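PDB 1XI8: molybdenum cofactor biosynthesis protein from Pyrococcus furiosus, which probably catalyses insertion of molybdate into molybdopterin, a late step in molybdenum cofactor biosynthesis. Local coordinates for residues Leu28-Glu33 / Leu162-Ile167; Glu228-Glu233 / Gln313-Val318. All blocks are in the same frame, centred on the assembly; numbering follows the deposited sequence.

Contact 1: residues Leu28-Glu33 / Leu162-Ile167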
loop_
_atom_site.group_PDB
_atom_site.type_symbol
_atom_site.label_atom_id
_atom_site.label_comp_id
_atom_site.label_asym_id
_atom_site.label_seq_id
_atom_site.Cartn_x
_atom_site.Cartn_y
_atom_site.Cartn_z
ATOM N N LEU A 28 19.846 16.586 -2.261
ATOM C CA LEU A 28 18.489 16.932 -1.880
ATOM C C LEU A 28 18.355 17.116 -0.379
ATOM O O LEU A 28 18.730 16.247 0.402
ATOM C CB LEU A 28 17.530 15.838 -2.343
ATOM C CG LEU A 28 17.469 15.612 -3.848
ATOM C CD1 LEU A 28 16.525 14.477 -4.138
ATOM C CD2 LEU A 28 17.020 16.875 -4.540
ATOM N N LYS A 29 17.812 18.252 0.025
ATOM C CA LYS A 29 17.616 18.515 1.432
ATOM C C LYS A 29 16.144 18.335 1.774
ATOM O O LYS A 29 15.264 18.800 1.050
ATOM C CB LYS A 29 18.102 19.927 1.785
ATOM N N GLU A 30 15.880 17.647 2.875
ATOM C CA GLU A 30 14.531 17.418 3.334
ATOM C C GLU A 30 13.755 18.723 3.452
ATOM O O GLU A 30 14.250 19.690 4.021
ATOM C CB GLU A 30 14.574 16.724 4.686
ATOM C CG GLU A 30 13.224 16.565 5.344
ATOM C CD GLU A 30 13.250 15.552 6.475
ATOM O OE1 GLU A 30 14.226 14.763 6.558
ATOM O OE2 GLU A 30 12.291 15.542 7.277
ATOM N N ILE A 31 12.545 18.746 2.904
ATOM C CA ILE A 31 11.632 19.866 3.076
ATOM C C ILE A 31 11.194 19.955 4.540
ATOM O O ILE A 31 10.786 18.968 5.133
ATOM C CB ILE A 31 10.377 19.676 2.216
ATOM C CG1 ILE A 31 10.664 19.977 0.744
ATOM C CG2 ILE A 31 9.248 20.551 2.726
ATOM C CD1 ILE A 31 9.587 19.429 -0.200
ATOM N N GLU A 32 11.283 21.136 5.137
ATOM C CA GLU A 32 10.852 21.276 6.533
ATOM C C GLU A 32 9.605 22.156 6.654
ATOM O O GLU A 32 9.310 22.683 7.722
ATOM C CB GLU A 32 11.988 21.782 7.434
ATOM C CG GLU A 32 13.217 20.843 7.536
ATOM C CD GLU A 32 12.924 19.460 8.161
ATOM O OE1 GLU A 32 11.804 19.226 8.675
ATOM O OE2 GLU A 32 13.831 18.591 8.132
ATOM N N GLU A 33 8.879 22.296 5.550
ATOM C CA GLU A 33 7.625 23.000 5.557
ATOM C C GLU A 33 6.512 22.080 6.023
ATOM O O GLU A 33 6.345 20.975 5.486
ATOM C CB GLU A 33 7.304 23.504 4.161
ATOM C CG GLU A 33 8.388 24.392 3.561
ATOM C CD GLU A 33 7.811 25.694 3.032
ATOM O OE1 GLU A 33 6.702 26.094 3.496
ATOM O OE2 GLU A 33 8.464 26.318 2.158
ATOM N N LEU A 162 4.904 8.917 18.466
ATOM C CA LEU A 162 5.130 8.642 17.037
ATOM C C LEU A 162 6.331 9.410 16.516
ATOM O O LEU A 162 6.488 10.592 16.811
ATOM C CB LEU A 162 3.899 9.011 16.207
ATOM C CG LEU A 162 2.575 8.316 16.517
ATOM C CD1 LEU A 162 1.432 8.965 15.772
ATOM C CD2 LEU A 162 2.674 6.846 16.166
ATOM N N LYS A 163 7.175 8.748 15.732
ATOM C CA LYS A 163 8.395 9.383 15.221
ATOM C C LYS A 163 8.203 10.218 13.949
ATOM O O LYS A 163 7.404 9.878 13.091
ATOM C CB LYS A 163 9.476 8.336 14.960
ATOM C CG LYS A 163 10.046 7.681 16.205
ATOM C CD LYS A 163 11.322 6.897 15.882
ATOM N N LYS A 164 8.952 11.311 13.848
ATOM C CA LYS A 164 9.027 12.101 12.632
ATOM C C LYS A 164 9.284 11.151 11.481
ATOM O O LYS A 164 10.107 10.250 11.606
ATOM C CB LYS A 164 10.186 13.093 12.720
ATOM C CG LYS A 164 10.097 14.220 11.712
ATOM C CD LYS A 164 11.312 15.148 11.691
ATOM C CE LYS A 164 12.247 14.779 10.554
ATOM N NZ LYS A 164 13.237 15.867 10.264
ATOM N N GLY A 165 8.581 11.331 10.366
ATOM C CA GLY A 165 8.779 10.472 9.205
ATOM C C GLY A 165 7.825 9.294 9.098
ATOM O O GLY A 165 7.869 8.536 8.116
ATOM N N THR A 166 6.966 9.127 10.101
ATOM C CA THR A 166 5.997 8.035 10.075
ATOM C C THR A 166 4.951 8.271 8.990
ATOM O O THR A 166 4.383 9.356 8.902
ATOM C CB THR A 166 5.299 7.842 11.437
ATOM O OG1 THR A 166 6.259 7.415 12.410
ATOM C CG2 THR A 166 4.199 6.791 11.335
ATOM N N ILE A 167 4.733 7.252 8.154
ATOM C CA ILE A 167 3.666 7.250 7.155
ATOM C C ILE A 167 2.430 6.813 7.907
ATOM O O ILE A 167 2.282 5.647 8.224
ATOM C CB ILE A 167 3.969 6.273 6.004
ATOM C CG1 ILE A 167 5.291 6.647 5.331
ATOM C CG2 ILE A 167 2.819 6.239 4.982
ATOM C CD1 ILE A 167 5.766 5.646 4.303
#
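K164 reaches E30 and E32 with its ammonium end, and that one nitrogen carries the whole polar contact between two loops whose backbones stay well apart: even the closest pair of CA atoms, E30 and G165, is 10.8 Å from CA to CA. K164 NZ gives a hydrogen bond to E30 OE2 at 3.2 Å, part of a salt bridge, and approaches from above the carboxylate, about 50° out of its plane. The two side chains come from opposite directions. E30 is extended, with CG anti to the backbone N (chi1 174°), so that its carboxylate reaches K164 NZ. E32 meets K164 nearly at a right angle, its chain bent at chi2 (-63°), and OE2 of E32 lies 3.5 Å from K164 NZ in a second, longer salt bridge.

This is a three-residue salt-bridge network at the surface, joining the loop between helix 17-26 and strand 34-38 to the loop between strand 160-162 and helix 170-179. K187 widens it: its ammonium group pairs with both E30 and E32 and also donates a hydrogen bond to the carbonyl O of I31, so the two lysines probably balance much of the charge of the two glutamates.

Behind K164 stands a type II beta turn from K163 to T166, with K164 and G165 at its corners. G165 has the positive phi that suits glycine there. The carbonyl O of K163 receives two donors, T166 N at 3.1 Å and T166 OG1 at 2.8 Å, while D50 takes the backbone N-H of K164.

Contact 2: residues Glu228-Glu233 / Gln313-Val318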
loop_
_atom_site.group_PDB
_atom_site.type_symbol
_atom_site.label_atom_id
_atom_site.label_comp_id
_atom_site.label_asym_id
_atom_site.label_seq_id
_atom_site.Cartn_x
_atom_site.Cartn_y
_atom_site.Cartn_z
ATOM N N GLU A 228 2.025 10.232 -6.734
ATOM C CA GLU A 228 0.903 10.186 -5.822
ATOM C C GLU A 228 1.108 9.084 -4.791
ATOM O O GLU A 228 0.919 9.295 -3.601
ATOM C CB GLU A 228 -0.363 9.902 -6.624
ATOM C CG GLU A 228 -1.567 9.565 -5.801
ATOM C CD GLU A 228 -2.192 10.804 -5.229
ATOM O OE1 GLU A 228 -1.926 11.885 -5.814
ATOM O OE2 GLU A 228 -2.934 10.699 -4.215
ATOM N N ARG A 229 1.502 7.903 -5.259
ATOM C CA ARG A 229 1.733 6.763 -4.382
ATOM C C ARG A 229 2.922 7.008 -3.465
ATOM O O ARG A 229 2.973 6.481 -2.350
ATOM C CB ARG A 229 1.948 5.487 -5.203
ATOM C CG ARG A 229 2.376 4.271 -4.398
ATOM C CD ARG A 229 2.299 2.983 -5.215
ATOM N NE ARG A 229 2.720 1.814 -4.437
ATOM C CZ ARG A 229 1.942 1.135 -3.592
ATOM N NH1 ARG A 229 0.676 1.485 -3.388
ATOM N NH2 ARG A 229 2.433 0.093 -2.939
ATOM N N TYR A 230 3.876 7.808 -3.927
ATOM C CA TYR A 230 5.089 8.049 -3.141
ATOM C C TYR A 230 5.315 9.496 -2.713
ATOM O O TYR A 230 6.327 10.106 -3.039
ATOM C CB TYR A 230 6.332 7.442 -3.821
ATOM C CG TYR A 230 6.312 5.938 -3.757
ATOM C CD1 TYR A 230 6.661 5.269 -2.592
ATOM C CD2 TYR A 230 5.908 5.187 -4.849
ATOM C CE1 TYR A 230 6.627 3.892 -2.517
ATOM C CE2 TYR A 230 5.868 3.812 -4.790
ATOM C CZ TYR A 230 6.227 3.167 -3.623
ATOM O OH TYR A 230 6.186 1.792 -3.581
ATOM N N PHE A 231 4.336 10.010 -1.974
ATOM C CA PHE A 231 4.449 11.219 -1.149
ATOM C C PHE A 231 4.316 12.576 -1.828
ATOM O O PHE A 231 4.088 13.571 -1.156
ATOM C CB PHE A 231 5.715 11.156 -0.290
ATOM C CG PHE A 231 5.967 9.801 0.283
ATOM C CD1 PHE A 231 5.043 9.214 1.121
ATOM C CD2 PHE A 231 7.120 9.102 -0.029
ATOM C CE1 PHE A 231 5.269 7.957 1.639
ATOM C CE2 PHE A 231 7.349 7.846 0.486
ATOM C CZ PHE A 231 6.429 7.276 1.321
ATOM N N GLY A 232 4.444 12.627 -3.146
ATOM C CA GLY A 232 4.400 13.907 -3.854
ATOM C C GLY A 232 3.057 14.343 -4.421
ATOM O O GLY A 232 2.071 13.619 -4.366
ATOM N N GLU A 233 3.033 15.561 -4.953
ATOM C CA GLU A 233 1.867 16.099 -5.633
ATOM C C GLU A 233 2.233 16.295 -7.106
ATOM O O GLU A 233 3.096 17.108 -7.429
ATOM C CB GLU A 233 1.429 17.419 -4.992
ATOM C CG GLU A 233 0.291 18.136 -5.743
ATOM C CD GLU A 233 -0.199 19.408 -5.048
ATOM O OE1 GLU A 233 0.294 19.727 -3.932
ATOM O OE2 GLU A 233 -1.087 20.090 -5.620
ATOM N N GLN A 313 13.289 3.522 -13.624
ATOM C CA GLN A 313 13.950 4.721 -13.158
ATOM C C GLN A 313 13.227 5.328 -11.960
ATOM O O GLN A 313 13.866 5.855 -11.048
ATOM C CB GLN A 313 14.082 5.736 -14.300
ATOM C CG GLN A 313 15.076 5.328 -15.381
ATOM C CD GLN A 313 14.993 6.195 -16.633
ATOM O OE1 GLN A 313 13.976 6.846 -16.908
ATOM N NE2 GLN A 313 16.067 6.198 -17.407
ATOM N N PHE A 314 11.898 5.246 -11.947
ATOM C CA PHE A 314 11.151 5.805 -10.819
ATOM C C PHE A 314 11.481 5.090 -9.519
ATOM O O PHE A 314 11.787 5.736 -8.519
ATOM C CB PHE A 314 9.630 5.813 -11.034
ATOM C CG PHE A 314 8.883 6.382 -9.865
ATOM C CD1 PHE A 314 8.554 5.587 -8.781
ATOM C CD2 PHE A 314 8.540 7.720 -9.831
ATOM C CE1 PHE A 314 7.884 6.113 -7.696
ATOM C CE2 PHE A 314 7.863 8.251 -8.743
ATOM C CZ PHE A 314 7.536 7.445 -7.679
ATOM N N HIS A 315 11.415 3.763 -9.545
ATOM C CA HIS A 315 11.691 2.947 -8.362
ATOM C C HIS A 315 13.155 2.949 -7.924
ATOM O O HIS A 315 13.445 2.900 -6.731
ATOM C CB HIS A 315 11.198 1.510 -8.554
ATOM C CG HIS A 315 9.720 1.358 -8.371
ATOM N ND1 HIS A 315 9.138 1.174 -7.137
ATOM C CD2 HIS A 315 8.703 1.371 -9.267
ATOM C CE1 HIS A 315 7.831 1.078 -7.279
ATOM N NE2 HIS A 315 7.541 1.195 -8.561
ATOM N N LEU A 316 14.081 3.014 -8.875
ATOM C CA LEU A 316 15.490 3.003 -8.513
ATOM C C LEU A 316 15.996 4.388 -8.101
ATOM O O LEU A 316 16.995 4.497 -7.404
ATOM C CB LEU A 316 16.341 2.414 -9.644
ATOM C CG LEU A 316 16.096 0.948 -10.024
ATOM C CD1 LEU A 316 17.122 0.490 -11.014
ATOM C CD2 LEU A 316 16.124 0.056 -8.810
ATOM N N PHE A 317 15.294 5.441 -8.509
ATOM C CA PHE A 317 15.734 6.801 -8.215
ATOM C C PHE A 317 14.673 7.755 -7.631
ATOM O O PHE A 317 14.835 8.268 -6.524
ATOM C CB PHE A 317 16.342 7.442 -9.468
ATOM C CG PHE A 317 17.710 6.934 -9.817
ATOM C CD1 PHE A 317 17.878 5.964 -10.793
ATOM C CD2 PHE A 317 18.834 7.436 -9.175
ATOM C CE1 PHE A 317 19.138 5.497 -11.118
ATOM C CE2 PHE A 317 20.087 6.978 -9.498
ATOM C CZ PHE A 317 20.241 6.004 -10.472
ATOM N N VAL A 318 13.606 8.007 -8.385
ATOM C CA VAL A 318 12.638 9.054 -8.017
ATOM C C VAL A 318 11.918 8.789 -6.686
ATOM O O VAL A 318 11.796 9.691 -5.847
ATOM C CB VAL A 318 11.646 9.338 -9.176
ATOM C CG1 VAL A 318 10.640 10.396 -8.782
ATOM C CG2 VAL A 318 12.416 9.780 -10.414
#
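Y230 meets F314 and H315 where the end of helix 219-229 faces helix 307-326, and all three rings are buried. The apolar part of the contact is made by Y230 and F314. CD2 of Y230 comes to 3.6 Å from F314 CE1, arriving at the edge of the phenylalanine ring and in its plane. CB of Y230 adds a looser touch, 4.0 Å from F314 CZ. As a pair the two rings meet obliquely, with centroids 5.9 Å apart and planes at 47°. F314 holds its CG anti to the backbone N (chi1 180°), which extends the ring from its helix toward Y230. L223 and L226 of helix 219-229 also pack on the F314 ring, as do K319 and L322 farther along its own helix.

H315 makes the second aromatic pair. Its side chain crosses that of Y230 at about a right angle, with CE1 of H315 4.1 Å from Y230 OH. These planes stand at 81°, yet the approach to the tyrosine ring is again oblique. One face of the imidazole carries F314 CD1, offset toward the rim, so the two neighbours on the helix also touch each other.

Y230 OH is hydrogen-bonded to the carbonyl O of Y403, the last residue of the chain, which also accepts from R229 NE. The ring of Y403 meets that of H315, and the C-terminus is thereby drawn in beside the cluster.

Helix 307-326 widens to a pi-type turn at 314-318: beside the normal bond from F317 N to Q313 O at 2.9 Å, V318 N makes a weak one to Q313 O at 3.4 Å. The whole is an aromatic cluster between the residue that ends helix 219-229 and helix 307-326, within the probable molybdopterin-binding domain.

How the contacts relate
From the N terminus, contact 1 comes first: the loop after helix 17-26 is met 129 residues later by the turn after strand 160-162, both within the MoeA N-terminal region. Only after that does the chain enter the range where contact 2 joins the end of helix 219-229 to helix 307-326, 80 residues apart. The two closures follow in series, neither nested nor crossed. Their centres lie about 16 Å apart, contact 1 at the surface and contact 2 buried near the centre of the folded chain. They nevertheless touch, as I167 CD1 packs 3.5 Å from F231 CZ, linking the N-terminal region to the probable molybdopterin-binding domain.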